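PDB 6T7J: carbon monoxide dehydrogenase from Thermococcus sp. AM4, which catalyses the oxidation of carbon monoxide to carbon dioxide, probably reversibly and with ferredoxin as electron acceptor, at a buried nickel-iron-sulfur cluster that lacks nickel in this crystal. Local coordinates for residues Ala35-Leu39 with Pro454-His458; Leu133-Leu137 with Arg170-Leu174; Pro176-Val182 with Gly540-Ser544; Lys258-Asn263 with Tyr396-Arg401; Phe289-Ala295 with Ile393-Pro397. All coordinates share one frame. Residues are numbered along the deposited sequence.

Interaction 1 of 5, residues Ala35-Leu39 with Pro454-His458; sequences AWHRL and PKVKH
Residues 35-39 form the first turn of helix 35-42, with Leu39 N bonded to Ala35 O at 2.9 Å; residues 454-458 run as an irregular loop between strand 444-448 and helix 460-471. The backbones come closest at Trp36 and Pro454, whose CA atoms lie 6.0 Å apart. Pro454 turns its ring toward the helix and lodges between two side chains: its CB sits 3.6 Å from Trp36 CD1 and 3.7 Å from CD2 of Leu39 (t, p). Trp36 (chi1 m, chi2 -83°) carries its indole on to His458 (chi1 t) for an edge-to-face stack on the imidazole, the centroid of its six-membered ring 6.0 Å from that of the imidazole and the planes at 83°. No direct hydrogen bond joins the segments; a water bridges them, accepting from Trp36 NE1 at 2.7 Å and donating to Val456 O at 3.2 Å. Ser15 holds His458 ND1. The contact ties helix 35-42, near the N terminus, to a loop between the Ni-free cluster C, about 9 Å from the His458 side chain at nearest approach, and the subunit interface of the dimeric enzyme, where Pro454 packs on Met60 and Leu39 on Val76, both from the Fe4S4 pocket of the second subunit.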
# COMPACT_ATOMS: atom_id res chain seq x y z
N ALA A 35 13.21 -2.22 -23.88
CA ALA A 35 13.55 -1.99 -22.48
C ALA A 35 15.05 -1.81 -22.29
O ALA A 35 15.48 -1.07 -21.40
CB ALA A 35 13.05 -3.15 -21.62
N TRP A 36 15.87 -2.46 -23.13
CA TRP A 36 17.31 -2.32 -23.00
C TRP A 36 17.77 -0.91 -23.37
O TRP A 36 18.61 -0.32 -22.66
CB TRP A 36 18.01 -3.36 -23.89
CG TRP A 36 17.83 -4.78 -23.43
CD1 TRP A 36 18.56 -5.43 -22.48
CD2 TRP A 36 16.88 -5.73 -23.92
NE1 TRP A 36 18.12 -6.72 -22.33
CE2 TRP A 36 17.09 -6.94 -23.21
CE3 TRP A 36 15.86 -5.69 -24.88
CZ2 TRP A 36 16.32 -8.08 -23.43
CZ3 TRP A 36 15.11 -6.82 -25.10
CH2 TRP A 36 15.34 -8.00 -24.38
N HIS A 37 17.24 -0.35 -24.46
CA HIS A 37 17.61 1.01 -24.86
C HIS A 37 17.24 2.02 -23.78
O HIS A 37 18.03 2.93 -23.47
CB HIS A 37 16.94 1.37 -26.18
CG HIS A 37 17.23 0.41 -27.29
ND1 HIS A 37 16.39 -0.63 -27.62
CD2 HIS A 37 18.27 0.34 -28.16
CE1 HIS A 37 16.91 -1.30 -28.64
NE2 HIS A 37 18.05 -0.73 -28.98
N ARG A 38 16.06 1.87 -23.19
CA ARG A 38 15.64 2.82 -22.16
C ARG A 38 16.41 2.63 -20.87
O ARG A 38 16.70 3.60 -20.16
CB ARG A 38 14.13 2.70 -21.94
CG ARG A 38 13.32 3.08 -23.18
CD ARG A 38 11.83 3.12 -22.89
NE ARG A 38 11.31 1.80 -22.53
CZ ARG A 38 10.83 0.92 -23.40
NH1 ARG A 38 10.78 1.22 -24.69
NH2 ARG A 38 10.39 -0.26 -22.98
N LEU A 39 16.78 1.38 -20.54
CA LEU A 39 17.71 1.15 -19.44
C LEU A 39 19.02 1.89 -19.66
O LEU A 39 19.55 2.53 -18.75
CB LEU A 39 17.97 -0.34 -19.25
CG LEU A 39 19.11 -0.67 -18.30
CD1 LEU A 39 18.75 -0.28 -16.87
CD2 LEU A 39 19.49 -2.15 -18.37
N PRO A 454 16.77 -6.41 -17.35
CA PRO A 454 17.84 -6.12 -18.33
C PRO A 454 19.15 -5.68 -17.71
O PRO A 454 20.13 -5.48 -18.44
CB PRO A 454 17.23 -4.99 -19.18
CG PRO A 454 16.20 -4.36 -18.30
CD PRO A 454 15.66 -5.45 -17.44
N LYS A 455 19.22 -5.53 -16.38
CA LYS A 455 20.50 -5.26 -15.74
C LYS A 455 21.42 -6.47 -15.76
O LYS A 455 22.64 -6.33 -15.74
CB LYS A 455 20.28 -4.79 -14.30
CG LYS A 455 19.52 -3.48 -14.19
CD LYS A 455 19.27 -3.10 -12.75
CE LYS A 455 18.60 -1.74 -12.66
NZ LYS A 455 18.90 -1.06 -11.36
N VAL A 456 20.84 -7.67 -15.80
CA VAL A 456 21.60 -8.90 -15.95
C VAL A 456 21.30 -9.50 -17.32
O VAL A 456 20.28 -9.18 -17.95
CB VAL A 456 21.30 -9.92 -14.83
CG1 VAL A 456 21.65 -9.33 -13.47
CG2 VAL A 456 19.83 -10.33 -14.87
N LYS A 457 22.20 -10.36 -17.79
CA LYS A 457 22.03 -10.98 -19.10
C LYS A 457 20.73 -11.76 -19.16
O LYS A 457 20.39 -12.52 -18.24
CB LYS A 457 23.22 -11.89 -19.41
CG LYS A 457 23.20 -12.44 -20.83
CD LYS A 457 24.51 -13.10 -21.20
CE LYS A 457 24.52 -13.49 -22.67
NZ LYS A 457 25.86 -13.98 -23.12
N HIS A 458 19.99 -11.58 -20.26
CA HIS A 458 18.62 -12.06 -20.35
C HIS A 458 18.57 -13.59 -20.34
O HIS A 458 19.12 -14.24 -21.23
CB HIS A 458 17.95 -11.51 -21.60
CG HIS A 458 16.55 -12.00 -21.81
ND1 HIS A 458 16.16 -12.68 -22.94
CD2 HIS A 458 15.45 -11.92 -21.02
CE1 HIS A 458 14.88 -13.00 -22.84
NE2 HIS A 458 14.43 -12.55 -21.69
O HOH W 1 19.89 -8.25 -20.95

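Interaction 2 of 5, residues Leu133-Leu137 with Arg170-Leu174; sequences LAETL and RMLAL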
# COMPACT_ATOMS: atom_id res chain seq x y z
N LEU A 133 -9.91 -29.57 -0.42
CA LEU A 133 -9.60 -28.25 0.12
C LEU A 133 -10.66 -27.81 1.12
O LEU A 133 -10.34 -27.19 2.15
CB LEU A 133 -9.47 -27.23 -1.01
CG LEU A 133 -9.40 -25.75 -0.61
CD1 LEU A 133 -8.20 -25.48 0.28
CD2 LEU A 133 -9.37 -24.86 -1.84
N ALA A 134 -11.93 -28.12 0.86
CA ALA A 134 -12.99 -27.77 1.80
C ALA A 134 -12.85 -28.55 3.10
O ALA A 134 -13.06 -28.00 4.19
CB ALA A 134 -14.36 -28.00 1.17
N GLU A 135 -12.49 -29.83 3.01
CA GLU A 135 -12.27 -30.62 4.22
C GLU A 135 -11.08 -30.08 5.01
O GLU A 135 -11.11 -30.04 6.25
CB GLU A 135 -12.05 -32.09 3.88
CG GLU A 135 -13.24 -32.78 3.22
CD GLU A 135 -14.27 -33.26 4.22
OE1 GLU A 135 -15.17 -34.03 3.82
OE2 GLU A 135 -14.19 -32.88 5.40
N THR A 136 -10.02 -29.65 4.31
CA THR A 136 -8.83 -29.14 4.97
C THR A 136 -9.13 -27.89 5.80
O THR A 136 -8.45 -27.64 6.80
CB THR A 136 -7.74 -28.85 3.94
OG1 THR A 136 -7.58 -29.98 3.08
CG2 THR A 136 -6.41 -28.55 4.62
N LEU A 137 -10.13 -27.11 5.41
CA LEU A 137 -10.46 -25.89 6.13
C LEU A 137 -11.67 -26.07 7.06
O LEU A 137 -12.20 -25.08 7.56
CB LEU A 137 -10.69 -24.74 5.15
CG LEU A 137 -9.58 -24.58 4.12
CD1 LEU A 137 -10.11 -23.89 2.88
CD2 LEU A 137 -8.39 -23.81 4.69
N ARG A 170 -7.35 -18.79 7.47
CA ARG A 170 -7.84 -20.17 7.40
C ARG A 170 -6.94 -21.04 6.53
O ARG A 170 -6.65 -22.19 6.88
CB ARG A 170 -9.27 -20.18 6.87
CG ARG A 170 -10.24 -19.36 7.70
CD ARG A 170 -10.61 -20.06 8.99
NE ARG A 170 -11.20 -21.38 8.74
CZ ARG A 170 -12.50 -21.61 8.65
NH1 ARG A 170 -12.95 -22.83 8.42
NH2 ARG A 170 -13.37 -20.61 8.79
N MET A 171 -6.48 -20.50 5.39
CA MET A 171 -5.68 -21.30 4.46
C MET A 171 -4.38 -21.80 5.09
O MET A 171 -3.77 -22.74 4.56
CB MET A 171 -5.36 -20.48 3.21
CG MET A 171 -6.57 -20.23 2.31
SD MET A 171 -7.18 -21.73 1.53
CE MET A 171 -6.07 -21.86 0.14
N LEU A 172 -3.96 -21.23 6.22
CA LEU A 172 -2.80 -21.74 6.94
C LEU A 172 -2.98 -23.19 7.37
O LEU A 172 -1.99 -23.83 7.76
CB LEU A 172 -2.51 -20.87 8.17
CG LEU A 172 -1.98 -19.46 7.89
CD1 LEU A 172 -1.50 -18.81 9.17
CD2 LEU A 172 -0.87 -19.50 6.86
N ALA A 173 -4.20 -23.73 7.32
CA ALA A 173 -4.40 -25.15 7.56
C ALA A 173 -3.61 -26.02 6.58
O ALA A 173 -3.43 -27.21 6.83
CB ALA A 173 -5.89 -25.49 7.49
N LEU A 174 -3.14 -25.45 5.47
CA LEU A 174 -2.30 -26.19 4.54
C LEU A 174 -0.83 -26.20 4.94
O LEU A 174 -0.06 -26.96 4.35
CB LEU A 174 -2.44 -25.60 3.13
CG LEU A 174 -3.77 -25.85 2.42
CD1 LEU A 174 -4.09 -24.71 1.46
CD2 LEU A 174 -3.74 -27.17 1.67
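This is a mainly apolar contact, fastened by one hydrogen bond, between the C-terminal end of helix 127-136 and the 3-10 turns at 170-174 that precede helix 177-186, in the helical part of the CO dehydrogenase fold. Leu137, the first residue to leave helical geometry, is central: its CA lies 6.3 Å from that of Ala173, and its side chain inserts against the short 3-10 segment. Leu137 CD1 approaches Met171 SD at 3.9 Å, while CD2 lies 3.7 Å from Met171 CA and 4.1 Å from Ala173 CB. One turn earlier, Leu133 CD1 extends the same apolar patch, 4.1 Å from Met171 SD and 4.3 Å from Leu174 CD1. Thr136 borders it, with its carbonyl O 3.4 Å from Ala173 CB; its OG1 bonds back to Ser132 O. The polar tie comes from Arg170, whose side chain folds through three m rotamers so that NH1 donates to Leu137 O at a short 2.5 Å. Helix 212-242 packs on Met171 through Met232 and Met233, and helix 146-162 meets Leu137 through Leu153. What results is a helix terminus joined to a 3-10 linker in the helical region, among helices 127-136, 146-162 and 212-242, with Leu133, Leu137 and the end of Met171 packed together and an arginine binding the carbonyl of Leu137, just past the helix.

Interaction 3 of 5, residues Pro176-Val182 with Gly540-Ser544; sequences PKKRIKV and GVDIS
Arg179 reaches across to the carboxylate of Asp542 and forms a bidentate, side-on salt bridge through NE and NH2 that pins helix 177-186 to the loop between helix 525-538 and strand 548-552. Residues 177-182 are helical, with Pro176 at the N-cap. The facing loop leaves its helix at Gly540, whose positive phi (64°) belongs to a Schellman motif, runs extended through Val541 and Asp542, and enters a 3-10 turn at Ile543. The nearest CA pair is Lys178 and Asp542, 5.8 Å apart. Arg179 bends through m, m and a chi3 of 96°. Its NE donates to OD1 of Asp542 (chi1 t) at 3.2 Å and weakly to OD2 at 3.3 Å. NH1 turns the other way, to Ile600 O. Lys178 (m, t, t, m) lies along the loop backbone, its CB 3.4 Å from Asp542 OD1 and its CE 3.6 Å from Val541 C. On the aliphatic part of Arg179, Ile543 (m, t) places CD1 3.8 Å from Arg179 CG and 4.2 Å from Pro176 CG. Within the loop, Asp542 OD1 takes a weak bond from Ile543 N at 2.8 Å, and OD2 a weak one from Ser544 OG at 2.9 Å. The shortest link between the segments is Arg179 NH2 to Asp542 OD2, at 2.7 Å.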
# COMPACT_ATOMS: atom_id res chain seq x y z
N PRO A 176 2.40 -26.93 7.52
CA PRO A 176 2.69 -27.89 8.59
C PRO A 176 2.70 -27.23 9.96
O PRO A 176 2.96 -26.04 10.10
CB PRO A 176 4.07 -28.43 8.21
CG PRO A 176 4.65 -27.41 7.28
CD PRO A 176 3.49 -26.83 6.54
N LYS A 177 2.43 -28.05 10.99
CA LYS A 177 2.35 -27.53 12.35
C LYS A 177 3.67 -26.93 12.82
O LYS A 177 3.68 -26.06 13.69
CB LYS A 177 1.91 -28.64 13.31
CG LYS A 177 0.77 -29.50 12.80
CD LYS A 177 0.40 -30.57 13.82
CE LYS A 177 0.22 -31.93 13.16
NZ LYS A 177 0.20 -33.03 14.17
N LYS A 178 4.79 -27.39 12.26
CA LYS A 178 6.08 -26.84 12.65
C LYS A 178 6.23 -25.40 12.18
O LYS A 178 6.67 -24.53 12.94
CB LYS A 178 7.21 -27.72 12.10
CG LYS A 178 7.15 -29.17 12.57
CD LYS A 178 8.47 -29.88 12.33
CE LYS A 178 8.34 -31.39 12.55
NZ LYS A 178 7.90 -31.71 13.93
N ARG A 179 5.86 -25.13 10.92
CA ARG A 179 5.83 -23.76 10.44
C ARG A 179 4.85 -22.92 11.25
O ARG A 179 5.10 -21.74 11.53
CB ARG A 179 5.47 -23.73 8.95
CG ARG A 179 6.59 -24.14 8.02
CD ARG A 179 7.68 -23.08 7.97
NE ARG A 179 8.78 -23.38 8.89
CZ ARG A 179 9.68 -22.49 9.29
NH1 ARG A 179 9.61 -21.24 8.85
NH2 ARG A 179 10.64 -22.85 10.12
N ILE A 180 3.71 -23.52 11.61
CA ILE A 180 2.70 -22.86 12.45
C ILE A 180 3.31 -22.40 13.75
O ILE A 180 3.14 -21.24 14.18
CB ILE A 180 1.53 -23.84 12.70
CG1 ILE A 180 0.86 -24.24 11.39
CG2 ILE A 180 0.55 -23.25 13.70
CD1 ILE A 180 -0.21 -23.30 10.95
N LYS A 181 4.03 -23.29 14.43
CA LYS A 181 4.63 -22.98 15.72
C LYS A 181 5.75 -21.96 15.58
O LYS A 181 5.91 -21.07 16.42
CB LYS A 181 5.13 -24.26 16.37
CG LYS A 181 5.67 -24.08 17.78
CD LYS A 181 4.60 -23.54 18.71
CE LYS A 181 5.13 -22.38 19.55
NZ LYS A 181 6.22 -22.81 20.47
N VAL A 182 6.54 -22.07 14.50
CA VAL A 182 7.59 -21.09 14.23
C VAL A 182 7.00 -19.70 14.08
O VAL A 182 7.44 -18.74 14.74
CB VAL A 182 8.39 -21.50 12.98
CG1 VAL A 182 9.18 -20.32 12.45
CG2 VAL A 182 9.31 -22.67 13.30
N GLY A 540 8.80 -36.14 9.02
CA GLY A 540 8.68 -35.73 10.41
C GLY A 540 9.63 -34.59 10.73
O GLY A 540 10.30 -34.59 11.77
N VAL A 541 9.65 -33.59 9.85
CA VAL A 541 10.74 -32.63 9.76
C VAL A 541 10.15 -31.27 9.41
O VAL A 541 9.05 -31.19 8.86
CB VAL A 541 11.77 -33.15 8.72
CG1 VAL A 541 12.56 -32.05 8.08
CG2 VAL A 541 12.70 -34.17 9.34
N ASP A 542 10.84 -30.20 9.78
CA ASP A 542 10.41 -28.88 9.34
C ASP A 542 10.92 -28.59 7.93
O ASP A 542 11.89 -29.20 7.46
CB ASP A 542 10.88 -27.79 10.31
CG ASP A 542 10.11 -26.49 10.15
OD1 ASP A 542 9.03 -26.51 9.53
OD2 ASP A 542 10.59 -25.45 10.64
N ILE A 543 10.26 -27.65 7.25
CA ILE A 543 10.71 -27.24 5.92
C ILE A 543 12.15 -26.76 5.97
O ILE A 543 12.93 -26.98 5.03
CB ILE A 543 9.77 -26.17 5.34
CG1 ILE A 543 8.40 -26.77 5.03
CG2 ILE A 543 10.37 -25.55 4.09
CD1 ILE A 543 7.36 -25.74 4.61
N SER A 544 12.55 -26.12 7.07
CA SER A 544 13.89 -25.57 7.18
C SER A 544 14.97 -26.64 7.23
O SER A 544 16.14 -26.34 6.93
CB SER A 544 14.00 -24.67 8.41
OG SER A 544 13.18 -25.16 9.47

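Interaction 4 of 5, residues Lys258-Asn263 with Tyr396-Arg401; sequences KEDYVN and YPNRPR
The contact lies where the chain leads into strand 261-268, a strand of a Rossmann-like parallel sheet, and the loop after helix 381-395 closes over the turn before it. Residues 396-398 form a 3-10 turn, and Pro400 centres an inverse gamma turn. The nearest CA pair is Val262 and Tyr396, 5.9 Å apart; Glu259 CA and Arg401 CA are 8.6 Å apart. Arg399 (t, t, m) points across, its NH2 donating to Lys258 O at 3.2 Å and NH1 weakly to Tyr261 O at 3.0 Å. Arg401 (m, t, t) gives both NH2 (2.9 Å) and NH1 (2.8 Å, an atom less surely placed) to Glu259 O. Asn263 braces the turn, OD1 accepting from Lys258 N at 3.0 Å and ND2 donating to Lys258 O at 2.6 Å. Val262 CG2 packs on Tyr396 CB at 3.7 Å. Both arginines thus recognise main-chain carbonyls of a turn whose shape Asn263 holds, while Glu335 supplies the charge partner of Arg399 in a salt bridge to NH1.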
# COMPACT_ATOMS: atom_id res chain seq x y z
N LYS A 258 3.28 -17.99 -36.32
CA LYS A 258 3.15 -18.55 -37.66
C LYS A 258 3.06 -17.45 -38.70
O LYS A 258 2.62 -16.33 -38.42
CB LYS A 258 1.91 -19.44 -37.74
CG LYS A 258 2.17 -20.93 -37.50
CD LYS A 258 2.93 -21.19 -36.22
CE LYS A 258 3.37 -22.65 -36.13
NZ LYS A 258 2.22 -23.59 -36.29
N GLU A 259 3.47 -17.78 -39.93
CA GLU A 259 3.41 -16.82 -41.03
C GLU A 259 2.05 -16.80 -41.69
O GLU A 259 1.55 -15.73 -42.05
CB GLU A 259 4.48 -17.14 -42.07
CG GLU A 259 5.78 -16.47 -41.79
CD GLU A 259 6.81 -17.43 -41.29
OE1 GLU A 259 6.46 -18.52 -40.77
OE2 GLU A 259 7.98 -17.07 -41.42
N ASP A 260 1.43 -17.96 -41.88
CA ASP A 260 0.16 -18.07 -42.59
C ASP A 260 -1.02 -18.21 -41.65
O ASP A 260 -2.13 -18.51 -42.10
CB ASP A 260 0.20 -19.24 -43.56
CG ASP A 260 1.44 -19.26 -44.42
OD1 ASP A 260 1.94 -18.17 -44.77
OD2 ASP A 260 1.91 -20.36 -44.75
N TYR A 261 -0.82 -18.00 -40.35
CA TYR A 261 -1.90 -18.04 -39.38
C TYR A 261 -2.02 -16.68 -38.69
O TYR A 261 -1.02 -15.99 -38.48
CB TYR A 261 -1.67 -19.11 -38.31
CG TYR A 261 -1.72 -20.54 -38.80
CD1 TYR A 261 -0.69 -21.08 -39.56
CD2 TYR A 261 -2.80 -21.36 -38.49
CE1 TYR A 261 -0.74 -22.39 -40.01
CE2 TYR A 261 -2.86 -22.67 -38.93
CZ TYR A 261 -1.82 -23.18 -39.68
OH TYR A 261 -1.87 -24.48 -40.12
N VAL A 262 -3.25 -16.31 -38.36
CA VAL A 262 -3.47 -15.21 -37.42
C VAL A 262 -2.73 -15.54 -36.13
O VAL A 262 -2.80 -16.67 -35.64
CB VAL A 262 -4.97 -15.01 -37.17
CG1 VAL A 262 -5.19 -13.88 -36.16
CG2 VAL A 262 -5.70 -14.74 -38.47
N ASN A 263 -1.98 -14.58 -35.60
CA ASN A 263 -1.23 -14.79 -34.37
C ASN A 263 -1.86 -13.94 -33.27
O ASN A 263 -1.92 -12.71 -33.39
CB ASN A 263 0.24 -14.43 -34.55
CG ASN A 263 0.99 -15.45 -35.39
OD1 ASN A 263 0.89 -16.66 -35.17
ND2 ASN A 263 1.76 -14.97 -36.36
N TYR A 396 -5.72 -9.33 -39.34
CA TYR A 396 -4.76 -10.14 -40.10
C TYR A 396 -4.39 -9.58 -41.48
O TYR A 396 -3.19 -9.60 -41.81
CB TYR A 396 -5.26 -11.58 -40.25
CG TYR A 396 -4.33 -12.47 -41.04
CD1 TYR A 396 -3.18 -13.00 -40.47
CD2 TYR A 396 -4.61 -12.79 -42.37
CE1 TYR A 396 -2.33 -13.82 -41.19
CE2 TYR A 396 -3.76 -13.61 -43.10
CZ TYR A 396 -2.62 -14.12 -42.50
OH TYR A 396 -1.78 -14.94 -43.22
N PRO A 397 -5.31 -9.10 -42.32
CA PRO A 397 -4.89 -8.57 -43.63
C PRO A 397 -3.95 -7.38 -43.56
O PRO A 397 -3.32 -7.06 -44.58
CB PRO A 397 -6.22 -8.18 -44.29
CG PRO A 397 -7.23 -9.05 -43.65
CD PRO A 397 -6.78 -9.20 -42.23
N ASN A 398 -3.82 -6.73 -42.41
CA ASN A 398 -2.98 -5.54 -42.28
C ASN A 398 -1.54 -5.86 -41.89
O ASN A 398 -0.76 -4.94 -41.65
CB ASN A 398 -3.59 -4.58 -41.27
CG ASN A 398 -4.93 -4.04 -41.71
OD1 ASN A 398 -5.11 -3.66 -42.87
ND2 ASN A 398 -5.89 -4.00 -40.78
N ARG A 399 -1.18 -7.14 -41.81
CA ARG A 399 0.16 -7.51 -41.40
C ARG A 399 1.18 -7.08 -42.45
O ARG A 399 1.14 -7.59 -43.57
CB ARG A 399 0.26 -9.01 -41.16
CG ARG A 399 1.69 -9.50 -40.98
CD ARG A 399 1.77 -11.01 -41.05
NE ARG A 399 1.01 -11.64 -39.98
CZ ARG A 399 1.21 -12.89 -39.55
NH1 ARG A 399 0.47 -13.38 -38.57
NH2 ARG A 399 2.16 -13.63 -40.10
N PRO A 400 2.10 -6.17 -42.13
CA PRO A 400 3.15 -5.81 -43.10
C PRO A 400 4.11 -6.97 -43.32
O PRO A 400 5.12 -7.08 -42.63
CB PRO A 400 3.84 -4.61 -42.45
CG PRO A 400 3.63 -4.82 -40.98
CD PRO A 400 2.28 -5.48 -40.84
N ARG A 401 3.79 -7.84 -44.29
CA ARG A 401 4.61 -9.02 -44.53
C ARG A 401 6.02 -8.65 -44.96
O ARG A 401 6.93 -9.47 -44.81
CB ARG A 401 3.95 -9.90 -45.59
CG ARG A 401 2.63 -10.51 -45.14
CD ARG A 401 2.31 -11.78 -45.92
NE ARG A 401 1.19 -12.51 -45.34
CZ ARG A 401 1.31 -13.48 -44.44
NH1 ARG A 401 0.24 -14.09 -43.96
NH2 ARG A 401 2.52 -13.84 -44.01

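Interaction 5 of 5, residues Phe289-Ala295 with Ile393-Pro397; sequences FAKKYGA and IENYP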
# COMPACT_ATOMS: atom_id res chain seq x y z
N PHE A 289 -13.30 -18.58 -39.88
CA PHE A 289 -13.29 -17.13 -40.03
C PHE A 289 -11.95 -16.64 -40.55
O PHE A 289 -11.88 -15.85 -41.50
CB PHE A 289 -13.62 -16.46 -38.68
CG PHE A 289 -14.12 -15.05 -38.81
CD1 PHE A 289 -15.12 -14.73 -39.72
CD2 PHE A 289 -13.61 -14.04 -38.00
CE1 PHE A 289 -15.58 -13.42 -39.83
CE2 PHE A 289 -14.07 -12.74 -38.11
CZ PHE A 289 -15.06 -12.43 -39.02
N ALA A 290 -10.86 -17.14 -39.96
CA ALA A 290 -9.52 -16.77 -40.42
C ALA A 290 -9.26 -17.25 -41.83
O ALA A 290 -8.57 -16.58 -42.61
CB ALA A 290 -8.46 -17.33 -39.47
N LYS A 291 -9.79 -18.42 -42.20
CA LYS A 291 -9.66 -18.84 -43.59
C LYS A 291 -10.40 -17.86 -44.52
O LYS A 291 -9.87 -17.47 -45.55
CB LYS A 291 -10.15 -20.27 -43.77
CG LYS A 291 -9.39 -21.27 -42.91
CD LYS A 291 -9.36 -22.65 -43.53
CE LYS A 291 -10.57 -23.45 -43.16
NZ LYS A 291 -11.16 -24.06 -44.38
N LYS A 292 -11.60 -17.44 -44.11
CA LYS A 292 -12.31 -16.42 -44.89
C LYS A 292 -11.50 -15.15 -45.02
O LYS A 292 -11.60 -14.45 -46.04
CB LYS A 292 -13.67 -16.12 -44.26
CG LYS A 292 -14.79 -17.05 -44.69
CD LYS A 292 -16.05 -16.81 -43.89
CE LYS A 292 -16.97 -18.02 -43.93
NZ LYS A 292 -16.27 -19.26 -43.46
N TYR A 293 -10.68 -14.82 -44.03
CA TYR A 293 -9.87 -13.61 -44.09
C TYR A 293 -8.49 -13.85 -44.72
O TYR A 293 -7.65 -12.94 -44.70
CB TYR A 293 -9.72 -12.99 -42.70
CG TYR A 293 -10.80 -11.98 -42.42
CD1 TYR A 293 -10.66 -10.66 -42.84
CD2 TYR A 293 -11.96 -12.34 -41.76
CE1 TYR A 293 -11.66 -9.73 -42.61
CE2 TYR A 293 -12.96 -11.42 -41.52
CZ TYR A 293 -12.80 -10.12 -41.95
OH TYR A 293 -13.80 -9.19 -41.70
N GLY A 294 -8.24 -15.03 -45.27
CA GLY A 294 -7.02 -15.28 -46.01
C GLY A 294 -5.90 -15.95 -45.25
O GLY A 294 -4.76 -15.91 -45.72
N ALA A 295 -6.18 -16.56 -44.10
CA ALA A 295 -5.16 -17.24 -43.31
C ALA A 295 -5.47 -18.73 -43.24
O ALA A 295 -6.58 -19.17 -43.54
CB ALA A 295 -5.07 -16.66 -41.89
N ILE A 393 -8.54 -11.49 -36.06
CA ILE A 393 -8.64 -12.12 -37.38
C ILE A 393 -8.88 -11.08 -38.46
O ILE A 393 -8.35 -11.19 -39.57
CB ILE A 393 -9.74 -13.20 -37.37
CG1 ILE A 393 -9.28 -14.41 -36.55
CG2 ILE A 393 -10.11 -13.61 -38.78
CD1 ILE A 393 -10.40 -15.36 -36.22
N GLU A 394 -9.67 -10.06 -38.15
CA GLU A 394 -9.94 -9.01 -39.12
C GLU A 394 -8.75 -8.09 -39.31
O GLU A 394 -8.61 -7.46 -40.36
CB GLU A 394 -11.17 -8.21 -38.70
CG GLU A 394 -12.47 -9.01 -38.77
CD GLU A 394 -13.48 -8.57 -37.73
OE1 GLU A 394 -14.54 -9.22 -37.63
OE2 GLU A 394 -13.21 -7.58 -37.01
N ASN A 395 -7.88 -7.99 -38.30
CA ASN A 395 -6.64 -7.24 -38.47
C ASN A 395 -5.59 -8.01 -39.25
O ASN A 395 -4.63 -7.40 -39.74
CB ASN A 395 -6.07 -6.82 -37.11
CG ASN A 395 -5.01 -5.74 -37.24
OD1 ASN A 395 -5.08 -4.89 -38.13
ND2 ASN A 395 -4.03 -5.77 -36.35
N TYR A 396 -5.72 -9.33 -39.34
CA TYR A 396 -4.76 -10.14 -40.10
C TYR A 396 -4.39 -9.58 -41.48
O TYR A 396 -3.19 -9.60 -41.81
CB TYR A 396 -5.26 -11.58 -40.25
CG TYR A 396 -4.33 -12.47 -41.04
CD1 TYR A 396 -3.18 -13.00 -40.47
CD2 TYR A 396 -4.61 -12.79 -42.37
CE1 TYR A 396 -2.33 -13.82 -41.19
CE2 TYR A 396 -3.76 -13.61 -43.10
CZ TYR A 396 -2.62 -14.12 -42.50
OH TYR A 396 -1.78 -14.94 -43.22
N PRO A 397 -5.31 -9.10 -42.32
CA PRO A 397 -4.89 -8.57 -43.63
C PRO A 397 -3.95 -7.38 -43.56
O PRO A 397 -3.32 -7.06 -44.58
CB PRO A 397 -6.22 -8.18 -44.29
CG PRO A 397 -7.23 -9.05 -43.65
CD PRO A 397 -6.78 -9.20 -42.23
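Apolar packing dominates where helices 284-292 and 381-395 run out into the following turns. Ile393 packs against Phe289, Ala290 and Tyr293, in the last turn of helix 284-292 and the residue after it: its CG2 lies 3.6 Å from Phe289 CD2, 3.6 Å from Ala290 CA and 3.7 Å from Tyr293 CD2. The CA atoms of Ala290 and Ile393 are 5.6 Å apart. Farther along, Tyr293 CD1 meets Pro397 CG at 3.9 Å.

Two CH-pi contacts add to this. Glu394 CA sits over the Tyr293 ring, 4.1 Å from its centroid, and Ala295 CB over the Tyr396 ring at 3.7 Å from its centroid, so each segment lends the other an aromatic face.

Backbone bonds set up the second of these. Gly294, with phi at 96°, is the C-prime residue of a Schellman motif: Ala295 N bonds to Ala290 O at 2.8 Å and Gly294 N to Lys291 O at 2.9 Å. The chain leaves the helix there and sets Ala295 against the face of the Tyr396 ring.

At the polar edge, Glu394 OE1 lies 3.5 Å from Phe289 CZ and Tyr293 OH 3.2 Å from Glu394 CG. With no hydrogen bond between the segments, apolar and CH-pi contacts hold the core of the contact.

From the N terminus, helix 35-42 opens interaction 1, which closes only at 454-458, joining that helix to the loop before helix 460-471, and so encloses interactions 2, 4 and 5. Interaction 2 shuts a short loop within the helical region, ending just before interaction 3 begins; the two touch where Leu172 O meets Ile180 CD1 at 3.7 Å. Interaction 3 runs on to 540-544, crossing interaction 1 and enclosing interactions 4 and 5; it ties helix 177-186 to the loop leading into strand 548-552 of the second parallel sheet. Interactions 4 and 5 share Tyr396 and Pro397, their centres about 8 Å apart: strand 261-268 and helix 284-292 are both secured to helix 381-395 and the loop that follows it.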